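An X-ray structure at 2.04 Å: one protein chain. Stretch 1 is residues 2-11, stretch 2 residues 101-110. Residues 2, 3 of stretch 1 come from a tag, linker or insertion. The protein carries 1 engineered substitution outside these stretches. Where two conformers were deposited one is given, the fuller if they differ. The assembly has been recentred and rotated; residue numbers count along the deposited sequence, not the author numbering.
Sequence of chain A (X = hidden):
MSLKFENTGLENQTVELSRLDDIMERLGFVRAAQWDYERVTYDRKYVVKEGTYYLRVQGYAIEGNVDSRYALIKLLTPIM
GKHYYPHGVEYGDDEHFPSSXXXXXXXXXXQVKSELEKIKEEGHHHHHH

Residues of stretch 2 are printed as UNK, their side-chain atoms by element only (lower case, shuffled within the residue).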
# COMPACT_ATOMS: atom_id res chain seq x y z
N SER A 2 -8.64 -3.70 -9.89
CA SER A 2 -10.00 -3.62 -9.29
C SER A 2 -10.21 -4.62 -8.16
O SER A 2 -11.29 -4.68 -7.56
CB SER A 2 -11.09 -3.78 -10.35
OG SER A 2 -11.89 -2.61 -10.44
N LEU A 3 -9.18 -5.40 -7.85
CA LEU A 3 -9.23 -6.29 -6.71
C LEU A 3 -8.92 -5.48 -5.46
O LEU A 3 -7.96 -4.73 -5.43
CB LEU A 3 -8.21 -7.42 -6.84
CG LEU A 3 -8.35 -8.54 -5.81
CD1 LEU A 3 -9.65 -9.31 -6.01
CD2 LEU A 3 -7.19 -9.46 -5.93
N LYS A 4 -9.76 -5.63 -4.44
CA LYS A 4 -9.54 -4.95 -3.17
C LYS A 4 -9.26 -5.97 -2.09
O LYS A 4 -9.62 -7.14 -2.23
CB LYS A 4 -10.75 -4.09 -2.79
CG LYS A 4 -11.07 -3.00 -3.82
CD LYS A 4 -11.96 -1.92 -3.24
CE LYS A 4 -11.15 -0.76 -2.69
NZ LYS A 4 -12.00 0.42 -2.35
N PHE A 5 -8.61 -5.54 -1.02
CA PHE A 5 -8.38 -6.39 0.13
C PHE A 5 -9.07 -5.80 1.35
O PHE A 5 -8.61 -4.80 1.92
CB PHE A 5 -6.89 -6.59 0.38
CG PHE A 5 -6.15 -7.18 -0.78
CD1 PHE A 5 -6.01 -8.56 -0.90
CD2 PHE A 5 -5.59 -6.35 -1.75
CE1 PHE A 5 -5.34 -9.10 -1.98
CE2 PHE A 5 -4.93 -6.88 -2.83
CZ PHE A 5 -4.80 -8.26 -2.94
N GLU A 6 -10.19 -6.41 1.72
CA GLU A 6 -10.97 -5.99 2.87
C GLU A 6 -10.48 -6.69 4.14
O GLU A 6 -9.80 -7.72 4.06
CB GLU A 6 -12.46 -6.28 2.65
CG GLU A 6 -13.07 -5.69 1.37
CD GLU A 6 -13.20 -4.18 1.38
OE1 GLU A 6 -13.24 -3.57 2.47
OE2 GLU A 6 -13.28 -3.59 0.28
N ASN A 7 -10.83 -6.12 5.29
CA ASN A 7 -10.53 -6.71 6.61
C ASN A 7 -9.05 -6.93 6.93
O ASN A 7 -8.70 -7.86 7.66
CB ASN A 7 -11.34 -7.99 6.85
CG ASN A 7 -12.81 -7.82 6.54
OD1 ASN A 7 -13.50 -7.00 7.15
ND2 ASN A 7 -13.31 -8.60 5.59
N THR A 8 -8.18 -6.07 6.40
CA THR A 8 -6.77 -6.08 6.78
C THR A 8 -6.56 -5.34 8.11
O THR A 8 -5.55 -5.53 8.78
CB THR A 8 -5.88 -5.38 5.72
OG1 THR A 8 -6.27 -4.00 5.62
CG2 THR A 8 -6.00 -6.08 4.35
N GLY A 9 -7.51 -4.49 8.46
CA GLY A 9 -7.42 -3.64 9.65
C GLY A 9 -6.73 -2.30 9.44
O GLY A 9 -6.66 -1.49 10.36
N LEU A 10 -6.24 -2.07 8.22
CA LEU A 10 -5.40 -0.90 7.93
C LEU A 10 -6.14 0.43 7.99
O LEU A 10 -5.58 1.45 8.38
CB LEU A 10 -4.67 -1.06 6.58
CG LEU A 10 -3.62 -2.18 6.52
CD1 LEU A 10 -2.93 -2.23 5.17
CD2 LEU A 10 -2.60 -2.02 7.62
N GLU A 11 -7.42 0.40 7.63
CA GLU A 11 -8.24 1.61 7.55
C GLU A 11 -8.68 2.12 8.93
O GLU A 11 -9.34 3.16 9.02
CB GLU A 11 -9.49 1.37 6.69
CG GLU A 11 -9.25 0.69 5.33
CD GLU A 11 -9.48 -0.82 5.36
OE1 GLU A 11 -9.07 -1.48 6.34
OE2 GLU A 11 -10.07 -1.35 4.40
N UNK A 101 -1.06 -15.07 -6.34
CA UNK A 101 -0.64 -13.68 -6.18
C UNK A 101 -1.51 -12.95 -5.17
O UNK A 101 -1.01 -12.12 -4.40
c UNK A 101 0.63 -12.22 -7.84
c UNK A 101 -0.65 -12.97 -7.53
c UNK A 101 0.51 -10.77 -7.40
c UNK A 101 0.95 -12.33 -9.32
N UNK A 102 -2.80 -13.28 -5.15
CA UNK A 102 -3.74 -12.81 -4.13
C UNK A 102 -3.31 -13.18 -2.72
O UNK A 102 -3.35 -12.35 -1.81
c UNK A 102 -5.17 -13.34 -4.42
c UNK A 102 -5.69 -12.75 -5.70
c UNK A 102 -6.13 -13.05 -3.26
N UNK A 103 -2.88 -14.43 -2.56
CA UNK A 103 -2.40 -14.93 -1.28
C UNK A 103 -1.12 -14.23 -0.82
O UNK A 103 -1.01 -13.87 0.35
c UNK A 103 -2.20 -16.45 -1.32
o UNK A 103 -3.42 -17.10 -1.60
N UNK A 104 -0.19 -14.01 -1.75
CA UNK A 104 1.05 -13.27 -1.47
C UNK A 104 0.78 -11.83 -1.02
O UNK A 104 1.41 -11.34 -0.08
o UNK A 104 4.12 -13.91 -4.70
n UNK A 104 2.93 -15.78 -5.03
c UNK A 104 3.30 -14.73 -4.30
c UNK A 104 1.96 -13.28 -2.70
c UNK A 104 2.67 -14.61 -2.93
N UNK A 105 -0.16 -11.17 -1.69
CA UNK A 105 -0.54 -9.80 -1.33
C UNK A 105 -1.22 -9.75 0.03
O UNK A 105 -0.98 -8.84 0.81
s UNK A 105 -0.64 -8.85 -3.96
c UNK A 105 -1.45 -9.18 -2.40
N UNK A 106 -2.05 -10.74 0.31
CA UNK A 106 -2.65 -10.88 1.64
C UNK A 106 -1.59 -11.01 2.74
O UNK A 106 -1.74 -10.42 3.81
c UNK A 106 -5.81 -13.02 0.87
n UNK A 106 -7.01 -12.82 0.34
c UNK A 106 -4.99 -11.77 1.15
o UNK A 106 -5.38 -14.14 1.12
c UNK A 106 -3.60 -12.08 1.68
N UNK A 107 -0.52 -11.75 2.45
CA UNK A 107 0.59 -11.95 3.39
C UNK A 107 1.37 -10.68 3.66
O UNK A 107 1.74 -10.40 4.80
n UNK A 107 1.55 -15.27 1.92
o UNK A 107 -0.23 -14.63 3.14
c UNK A 107 1.56 -13.03 2.87
c UNK A 107 0.88 -14.39 2.66
N UNK A 108 1.62 -9.92 2.59
CA UNK A 108 2.37 -8.67 2.69
C UNK A 108 1.57 -7.65 3.51
O UNK A 108 2.11 -6.96 4.36
c UNK A 108 3.74 -9.09 0.62
c UNK A 108 3.38 -6.75 1.39
c UNK A 108 2.76 -8.13 1.29
N UNK A 109 0.26 -7.59 3.27
CA UNK A 109 -0.61 -6.68 4.02
C UNK A 109 -0.70 -7.02 5.52
O UNK A 109 -0.76 -6.12 6.37
c UNK A 109 -2.00 -6.62 3.37
c UNK A 109 -2.00 -5.98 1.97
c UNK A 109 -3.29 -6.26 1.22
c UNK A 109 -1.71 -4.47 2.05
N UNK A 110 -0.68 -8.31 5.83
CA UNK A 110 -0.62 -8.78 7.23
C UNK A 110 0.64 -8.28 7.95
O UNK A 110 0.59 -7.90 9.12
c UNK A 110 -0.69 -10.29 7.28

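Stretch 2 is one continuous run of helix, and its residues can be read in order from their side-chain atoms. Position 101 carries four carbons, forked at the second, none within reach of stretch 1; the fork beyond CB makes it Leu 101.

Position 102 has three carbons, with two methyls borne directly on CB. One methyl lies 3.6 Å from CD2 of Leu 3, a tag residue, and the other lies 4.2 Å from CE1 of Phe 5. Branching at CB with carbon alone identifies Val 102, in the t rotamer; the methyl near Leu 3 is CG2 and the one near Phe 5 is CG1. Its CA-to-CB bond points sideways, yet the forked side chain still reaches both neighbours.

At position 103 one carbon is followed by one oxygen, and the CA-to-CB bond points away from stretch 1. This is Ser 103, exposed and without a partner across the contact.

Position 104 shows three carbons in a row, the third bearing one oxygen and one nitrogen. The terminal amide on this longer chain gives Gln 104, which is likewise out of reach of stretch 1.

A single carbon and a sulfur make up the side chain at position 105. Its CB approaches CZ of Phe 5 to 3.5 Å, and a lone sulfur directly on CB means Cys 105. SG sits 5.4 Å from the centroid of the Phe 5 ring (CG, CD1, CD2, CE1, CE2 and CZ), an oblique sulfur-aromatic approach.

Position 106 again has three carbons, the third bearing an oxygen and a nitrogen, and its second carbon lies 3.9 Å from CD1 of Phe 5. This is Gln 106; the carbon in contact is CG, so the aliphatic part of a polar side chain meets the ring, while the amide group extends beyond it.

Position 107 is one carbon shorter: two carbons, the second with an oxygen and a nitrogen. It is Asn 107, exposed and remote from stretch 1.

Three carbons at position 108, again forked at CB, give Val 108, buried but with no contact to stretch 1.

Position 109 has four carbons forked at the second, and its CA-to-CB bond points toward stretch 1. One terminal methyl lies 3.6 Å from CG of Phe 5 and the other 4.0 Å from CD1 of Leu 10. The residue is Leu 109; CD1 is the methyl near the ring, 4.0 Å from its centroid in an off-centre CH-pi contact, and CD2 the one near Leu 10.

Position 110 has one carbon alone, pointing away: Ala 110.

The contact is built from side-chain packing, with no hydrogen bond between the stretches. Phe 5 is its centre, touching positions 102, 105, 106 and 109, whose spacing of three or four residues brings them to one side of the helix. Leu 3 extends the packing at Val 102, and Leu 10 does so at Leu 109. Within stretch 1, N of Leu 10 donates a hydrogen bond to OG1 of Thr 8 at 3.2 Å.

Stretch 2 (101-110) LVSQCQNVLA
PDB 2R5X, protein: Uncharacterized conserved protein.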